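Local coordinates for alkane monooxygenase (Geobacillus thermodenitrificans, PDB 3B9O), which belongs to the luciferase-like monooxygenase family, folds as a TIM barrel and carries flavin mononucleotide in its pocket, at residues R232-A237 against K255-D260. Numbering follows the deposited sequence.
Sequences RGREFA and KFFVDD
Two neighbouring outer helices of the TIM barrel, 231-240 and 251-265, meet here through Arg-234 on one side and Phe-257 and Asp-260 on the other. They follow strands 223-227 and 243-246, which pair in parallel. The Arg-234 chain reaches across to helix 251-265 and bends at chi3 (-97°), which turns the guanidinium towards Asp-260. Its NH1 donates to OD1 of Asp-260 in a salt bridge of 2.8 Å. The bond is nearly straight, 176° at the hydrogen, and OD1 lies in the guanidinium plane. OD1 is met from above the carboxylate plane, and the two flat groups are tilted against each other rather than coplanar. CE2 of Phe-257 lies over one face of the guanidinium, toward the rim, 3.6 Å from NE of Arg-234. The two planes are 58° apart, so this is not a parallel stack. The ring, which also rests on Leu-246, touches the aliphatic part of the chain, where CD of Arg-234 lies 3.6 Å from CD2 of Phe-257. NE of Arg-234 donates a hydrogen bond to the carbonyl oxygen of Met-229. Adjacent Gly-233 touches flavin mononucleotide, so the contact borders the flavin mononucleotide pocket. Arg-264 also forms a salt bridge with OD1 of Asp-260, through its NE. Two arginines thus share one carboxylate oxygen, which probably eases their mutual charge and favours an ionised Asp-260.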
ATOM      1  N   ARG A 232      14.435  10.230  -4.520  1.00 23.03           N
ATOM      2  CA  ARG A 232      14.603  10.050  -3.077  1.00 24.56           C
ATOM      3  C   ARG A 232      13.770   8.856  -2.543  1.00 24.44           C
ATOM      4  O   ARG A 232      14.257   8.081  -1.707  1.00 24.59           O
ATOM      5  CB  ARG A 232      14.223  11.350  -2.333  1.00 24.31           C
ATOM      6  CG  ARG A 232      14.592  11.380  -0.838  1.00 30.56           C
ATOM      7  CD  ARG A 232      16.097  11.153  -0.594  1.00 21.10           C
ATOM      8  NE  ARG A 232      16.396  11.012   0.832  1.00 39.33           N
ATOM      9  CZ  ARG A 232      16.282   9.876   1.550  1.00 28.69           C
ATOM     10  NH1 ARG A 232      15.871   8.734   0.981  1.00 27.29           N
ATOM     11  NH2 ARG A 232      16.612   9.878   2.840  1.00 19.32           N
ATOM     12  N   GLY A 233      12.519   8.764  -2.985  1.00 21.99           N
ATOM     13  CA  GLY A 233      11.632   7.645  -2.686  1.00 28.57           C
ATOM     14  C   GLY A 233      12.215   6.295  -3.108  1.00 20.73           C
ATOM     15  O   GLY A 233      12.228   5.356  -2.330  1.00 19.60           O
ATOM     16  N   ARG A 234      12.757   6.210  -4.323  1.00 20.66           N
ATOM     17  CA  ARG A 234      13.337   4.945  -4.812  1.00 24.52           C
ATOM     18  C   ARG A 234      14.519   4.586  -3.977  1.00 20.10           C
ATOM     19  O   ARG A 234      14.737   3.421  -3.685  1.00 17.49           O
ATOM     20  CB  ARG A 234      13.747   5.015  -6.295  1.00 20.34           C
ATOM     21  CG  ARG A 234      12.592   4.808  -7.265  1.00 24.51           C
ATOM     22  CD  ARG A 234      13.073   4.844  -8.747  1.00 28.68           C
ATOM     23  NE  ARG A 234      12.833   6.192  -9.204  1.00 44.46           N
ATOM     24  CZ  ARG A 234      13.680   7.008  -9.798  1.00 37.54           C
ATOM     25  NH1 ARG A 234      14.922   6.653 -10.129  1.00 36.74           N
ATOM     26  NH2 ARG A 234      13.225   8.199 -10.099  1.00 46.78           N
ATOM     27  N   GLU A 235      15.291   5.596  -3.563  1.00 24.87           N
ATOM     28  CA  GLU A 235      16.439   5.346  -2.692  1.00 17.91           C
ATOM     29  C   GLU A 235      15.988   4.815  -1.325  1.00 18.61           C
ATOM     30  O   GLU A 235      16.631   3.929  -0.723  1.00 17.47           O
ATOM     31  CB  GLU A 235      17.241   6.635  -2.505  1.00 23.18           C
ATOM     32  CG  GLU A 235      18.543   6.415  -1.750  1.00 22.70           C
ATOM     33  CD  GLU A 235      19.581   5.640  -2.561  1.00 21.97           C
ATOM     34  OE1 GLU A 235      20.485   5.077  -1.940  1.00 23.70           O
ATOM     35  OE2 GLU A 235      19.492   5.586  -3.812  1.00 23.06           O
ATOM     36  N   PHE A 236      14.899   5.397  -0.828  1.00 18.05           N
ATOM     37  CA  PHE A 236      14.297   4.997   0.452  1.00 20.82           C
ATOM     38  C   PHE A 236      13.792   3.563   0.421  1.00 15.63           C
ATOM     39  O   PHE A 236      14.036   2.805   1.349  1.00 19.84           O
ATOM     40  CB  PHE A 236      13.131   5.925   0.820  1.00 16.53           C
ATOM     41  CG  PHE A 236      12.556   5.660   2.194  1.00 22.38           C
ATOM     42  CD1 PHE A 236      13.127   6.233   3.309  1.00 14.73           C
ATOM     43  CD2 PHE A 236      11.451   4.841   2.368  1.00 20.89           C
ATOM     44  CE1 PHE A 236      12.610   6.003   4.581  1.00 10.55           C
ATOM     45  CE2 PHE A 236      10.922   4.609   3.659  1.00 21.04           C
ATOM     46  CZ  PHE A 236      11.512   5.203   4.750  1.00 20.59           C
ATOM     47  N   ALA A 237      13.034   3.223  -0.627  1.00 17.62           N
ATOM     48  CA  ALA A 237      12.675   1.848  -0.962  1.00 16.52           C
ATOM     49  C   ALA A 237      13.858   0.878  -0.945  1.00 17.91           C
ATOM     50  O   ALA A 237      13.790  -0.179  -0.313  1.00 12.86           O
ATOM     51  CB  ALA A 237      11.966   1.820  -2.361  1.00 17.52           C
ATOM     52  N   LYS A 255      10.265  -2.213 -15.783  1.00 13.01           N
ATOM     53  CA  LYS A 255      11.553  -2.905 -15.742  1.00 21.13           C
ATOM     54  C   LYS A 255      12.685  -1.980 -15.323  1.00 20.72           C
ATOM     55  O   LYS A 255      13.570  -2.367 -14.536  1.00 19.22           O
ATOM     56  CB  LYS A 255      11.869  -3.527 -17.089  1.00 26.30           C
ATOM     57  CG  LYS A 255      13.116  -4.389 -17.084  1.00 30.56           C
ATOM     58  CD  LYS A 255      13.192  -5.179 -18.394  1.00 37.38           C
ATOM     59  CE  LYS A 255      14.614  -5.428 -18.763  1.00 60.37           C
ATOM     60  NZ  LYS A 255      15.430  -5.783 -17.553  1.00 54.69           N
ATOM     61  N   PHE A 256      12.620  -0.748 -15.832  1.00 17.64           N
ATOM     62  CA  PHE A 256      13.569   0.295 -15.501  1.00 21.32           C
ATOM     63  C   PHE A 256      13.565   0.546 -14.003  1.00 22.79           C
ATOM     64  O   PHE A 256      14.635   0.668 -13.381  1.00 19.48           O
ATOM     65  CB  PHE A 256      13.286   1.614 -16.245  1.00 20.09           C
ATOM     66  CG  PHE A 256      14.178   2.765 -15.781  1.00 20.39           C
ATOM     67  CD1 PHE A 256      15.470   2.925 -16.322  1.00 26.41           C
ATOM     68  CD2 PHE A 256      13.759   3.630 -14.768  1.00 24.28           C
ATOM     69  CE1 PHE A 256      16.323   3.958 -15.883  1.00 29.79           C
ATOM     70  CE2 PHE A 256      14.594   4.660 -14.317  1.00 42.26           C
ATOM     71  CZ  PHE A 256      15.887   4.817 -14.880  1.00 24.75           C
ATOM     72  N   PHE A 257      12.368   0.661 -13.435  1.00 22.29           N
ATOM     73  CA  PHE A 257      12.257   0.990 -12.012  1.00 18.57           C
ATOM     74  C   PHE A 257      12.650  -0.176 -11.114  1.00 19.21           C
ATOM     75  O   PHE A 257      13.297   0.030 -10.095  1.00 15.22           O
ATOM     76  CB  PHE A 257      10.875   1.592 -11.681  1.00 22.19           C
ATOM     77  CG  PHE A 257      10.684   2.976 -12.253  1.00 25.54           C
ATOM     78  CD1 PHE A 257       9.701   3.229 -13.200  1.00 33.63           C
ATOM     79  CD2 PHE A 257      11.542   4.013 -11.877  1.00 42.24           C
ATOM     80  CE1 PHE A 257       9.549   4.501 -13.746  1.00 28.64           C
ATOM     81  CE2 PHE A 257      11.396   5.285 -12.412  1.00 44.81           C
ATOM     82  CZ  PHE A 257      10.396   5.527 -13.346  1.00 40.32           C
ATOM     83  N   VAL A 258      12.289  -1.396 -11.531  1.00 15.06           N
ATOM     84  CA  VAL A 258      12.642  -2.622 -10.808  1.00 20.72           C
ATOM     85  C   VAL A 258      14.177  -2.671 -10.739  1.00 24.50           C
ATOM     86  O   VAL A 258      14.763  -2.814  -9.665  1.00 16.84           O
ATOM     87  CB  VAL A 258      12.070  -3.893 -11.523  1.00 16.45           C
ATOM     88  CG1 VAL A 258      12.710  -5.177 -11.009  1.00 17.86           C
ATOM     89  CG2 VAL A 258      10.544  -3.982 -11.346  1.00 16.19           C
ATOM     90  N   ASP A 259      14.801  -2.491 -11.902  1.00 19.14           N
ATOM     91  CA  ASP A 259      16.270  -2.591 -12.037  1.00 20.78           C
ATOM     92  C   ASP A 259      16.955  -1.463 -11.246  1.00 18.94           C
ATOM     93  O   ASP A 259      17.946  -1.700 -10.554  1.00 19.97           O
ATOM     94  CB  ASP A 259      16.667  -2.550 -13.536  1.00 20.00           C
ATOM     95  CG  ASP A 259      16.362  -3.866 -14.269  1.00 25.71           C
ATOM     96  OD1 ASP A 259      16.009  -4.859 -13.623  1.00 33.35           O
ATOM     97  OD2 ASP A 259      16.481  -3.925 -15.502  1.00 33.05           O
ATOM     98  N   ASP A 260      16.348  -0.270 -11.266  1.00 13.68           N
ATOM     99  CA  ASP A 260      16.895   0.914 -10.586  1.00 14.16           C
ATOM    100  C   ASP A 260      16.954   0.713  -9.076  1.00 18.34           C
ATOM    101  O   ASP A 260      17.999   0.916  -8.431  1.00 19.74           O
ATOM    102  CB  ASP A 260      16.056   2.136 -10.911  1.00 15.69           C
ATOM    103  CG  ASP A 260      16.659   3.418 -10.376  1.00 27.03           C
ATOM    104  OD1 ASP A 260      15.962   4.097  -9.613  1.00 21.13           O
ATOM    105  OD2 ASP A 260      17.827   3.726 -10.726  1.00 27.05           O
TER